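Local coordinates for monomethylamine methyltransferase MtmB1 (Methanosarcina barkeri, PDB 1TV3), which transfers the methyl group of monomethylamine to the corrinoid cofactor of its partner protein MtmC, a step in methanogenesis from methylamine, at residues M199-P204 and C224-E229. Numbering follows the deposited sequence.
Sequences MGVKGP and CTDSHE. With BG4 (5-(hydroxy-methyl-amino)-3-methyl-pyrrolidine-2-carboxylic acid), chain B.
Val201 N donates to Asp226 OD1 at 2.9 Å, with an N-H...O angle of 162°; the oxygen is met from above the carboxylate plane, 40° out of it. With CG beside its own backbone N (chi1 -62°), Asp226 brings OD1 to the Val201 amide, while OD2 pairs with Lys188 and Thr223 N. Replacing Asp226 with alanine is likely to leave the Val201 and Thr223 amides and the Lys188 ammonium without their shared carboxylate. Three backbone bonds then run as in parallel pairing: Ser227 N to Val201 O (3.0 Å), Gly203 N to Ser227 O (3.2 Å) and Glu229 N to Gly203 O (2.9 Å). Lys202 pairs with Ser227 and Gly203 with His228, and the strands run nearly parallel. A water donates to Val201 O and also bonds Ser227 OG, which has a second partner in Trp293 NE1.

Lys202 NZ is covalently joined to C1 of the bound group, the linkage of pyrrolysine, and its N-H turns back to O2 of the same group. CG of Lys202 packs on Ser227 CB at 3.7 Å, after which bends at chi2 and chi3 lead the chain away from the partner strand. Glu229 borders the bound group's N-hydroxy-N-methylamino substituent: its CB lies 3.2 Å from O2 and its OE1 3.3 Å from C7. Ser365, Glu205 and Glu259 also hydrogen-bond this group, so the strands wall part of its pocket, probably the active site. Val201 CG2 rests 3.5 Å from Asp226 CG.

The pair belongs to the curled parallel sheet of a TIM-barrel-clan fold, within the beta-alpha-beta unit of strand 201-203, helix 210-214 and strand 227-231. Strand 155-161 flanks strand 201-203 and strand 255-259 flanks strand 227-231; Val201 packs on helix 174-193, whereas Lys202, Ser227 and Glu229 touch Met257 of strand 255-259.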
loop_
_atom_site.group_PDB
_atom_site.type_symbol
_atom_site.label_atom_id
_atom_site.label_comp_id
_atom_site.label_asym_id
_atom_site.label_seq_id
_atom_site.Cartn_x
_atom_site.Cartn_y
_atom_site.Cartn_z
ATOM N N MET A 199 -14.809 8.758 -4.766
ATOM C CA MET A 199 -16.035 9.073 -4.044
ATOM C C MET A 199 -16.335 8.010 -2.988
ATOM O O MET A 199 -16.199 6.810 -3.237
ATOM C CB MET A 199 -17.229 9.168 -5.000
ATOM C CG MET A 199 -17.237 10.390 -5.900
ATOM S SD MET A 199 -18.752 10.477 -6.890
ATOM C CE MET A 199 -19.923 11.101 -5.656
ATOM N N GLY A 200 -16.736 8.454 -1.805
ATOM C CA GLY A 200 -17.079 7.512 -0.756
ATOM C C GLY A 200 -18.486 6.986 -0.994
ATOM O O GLY A 200 -19.296 7.638 -1.658
ATOM N N VAL A 201 -18.781 5.801 -0.471
ATOM C CA VAL A 201 -20.108 5.223 -0.629
ATOM C C VAL A 201 -20.699 4.873 0.734
ATOM O O VAL A 201 -20.067 5.078 1.779
ATOM C CB VAL A 201 -20.075 3.937 -1.492
ATOM C CG1 VAL A 201 -19.396 4.217 -2.831
ATOM C CG2 VAL A 201 -19.360 2.819 -0.739
ATOM N N LYS A 202 -21.919 4.356 0.712
ATOM C CA LYS A 202 -22.600 3.947 1.929
ATOM C C LYS A 202 -23.320 2.644 1.619
ATOM O O LYS A 202 -24.104 2.569 0.673
ATOM C CB LYS A 202 -23.597 5.020 2.389
ATOM C CG LYS A 202 -24.188 4.746 3.769
ATOM C CD LYS A 202 -25.547 4.052 3.704
ATOM C CE LYS A 202 -26.678 5.083 3.587
ATOM N NZ LYS A 202 -28.040 4.489 3.745
ATOM N N GLY A 203 -23.023 1.619 2.410
ATOM C CA GLY A 203 -23.626 0.309 2.227
ATOM C C GLY A 203 -23.068 -0.616 3.294
ATOM O O GLY A 203 -22.619 -0.122 4.334
ATOM N N PRO A 204 -23.057 -1.945 3.077
ATOM C CA PRO A 204 -23.524 -2.694 1.900
ATOM C C PRO A 204 -25.046 -2.858 1.930
ATOM O O PRO A 204 -25.619 -3.178 2.970
ATOM C CB PRO A 204 -22.784 -4.022 2.030
ATOM C CG PRO A 204 -22.789 -4.243 3.511
ATOM C CD PRO A 204 -22.478 -2.858 4.082
ATOM N N CYS A 224 -12.366 1.483 4.762
ATOM C CA CYS A 224 -12.614 2.275 5.964
ATOM C C CYS A 224 -13.125 3.696 5.741
ATOM O O CYS A 224 -13.695 4.292 6.655
ATOM C CB CYS A 224 -11.364 2.319 6.858
ATOM S SG CYS A 224 -9.973 3.238 6.177
ATOM N N THR A 225 -12.929 4.232 4.540
ATOM C CA THR A 225 -13.375 5.587 4.217
ATOM C C THR A 225 -14.821 5.655 3.715
ATOM O O THR A 225 -15.293 6.716 3.301
ATOM C CB THR A 225 -12.443 6.246 3.171
ATOM O OG1 THR A 225 -12.218 5.335 2.088
ATOM C CG2 THR A 225 -11.104 6.615 3.807
ATOM N N ASP A 226 -15.521 4.521 3.754
ATOM C CA ASP A 226 -16.926 4.460 3.344
ATOM C C ASP A 226 -17.773 4.316 4.603
ATOM O O ASP A 226 -17.280 3.841 5.626
ATOM C CB ASP A 226 -17.195 3.248 2.447
ATOM C CG ASP A 226 -16.407 3.287 1.156
ATOM O OD1 ASP A 226 -16.426 4.338 0.479
ATOM O OD2 ASP A 226 -15.775 2.261 0.818
ATOM N N SER A 227 -19.038 4.723 4.534
ATOM C CA SER A 227 -19.935 4.597 5.684
ATOM C C SER A 227 -20.489 3.179 5.699
ATOM O O SER A 227 -21.032 2.716 4.697
ATOM C CB SER A 227 -21.096 5.595 5.591
ATOM O OG SER A 227 -20.633 6.929 5.691
ATOM N N HIS A 228 -20.343 2.496 6.832
ATOM C CA HIS A 228 -20.820 1.122 6.975
ATOM C C HIS A 228 -22.137 1.092 7.737
ATOM O O HIS A 228 -22.216 1.523 8.885
ATOM C CB HIS A 228 -19.757 0.283 7.677
ATOM C CG HIS A 228 -18.487 0.178 6.893
ATOM N ND1 HIS A 228 -18.004 -1.020 6.411
ATOM C CD2 HIS A 228 -17.642 1.134 6.439
ATOM C CE1 HIS A 228 -16.920 -0.797 5.691
ATOM N NE2 HIS A 228 -16.679 0.502 5.691
ATOM N N GLU A 229 -23.164 0.562 7.086
ATOM C CA GLU A 229 -24.491 0.536 7.668
ATOM C C GLU A 229 -24.842 -0.606 8.602
ATOM O O GLU A 229 -24.427 -1.746 8.410
ATOM C CB GLU A 229 -25.542 0.597 6.550
ATOM C CG GLU A 229 -25.701 -0.690 5.724
ATOM C CD GLU A 229 -26.487 -1.785 6.450
ATOM O OE1 GLU A 229 -27.350 -1.446 7.295
ATOM O OE2 GLU A 229 -26.258 -2.984 6.165
HETATM C C1 BG4 B . -29.176 5.055 3.326
HETATM C C2 BG4 B . -30.459 4.264 3.567
HETATM C C3 BG4 B . -30.844 3.418 2.361
HETATM C C4 BG4 B . -30.302 2.014 2.676
HETATM C C5 BG4 B . -30.342 1.869 4.198
HETATM C C6 BG4 B . -32.286 3.465 2.290
HETATM N N1 BG4 B . -30.353 3.290 4.744
HETATM O O1 BG4 B . -29.253 6.218 2.894
HETATM N N2 BG4 B . -29.163 1.198 4.673
HETATM O O2 BG4 B . -27.839 1.825 4.621
HETATM C C7 BG4 B . -29.375 0.774 6.049
HETATM O O HOH W 1 -20.699 7.552 3.139
HETATM O O HOH W 2 -27.023 -4.532 4.434
#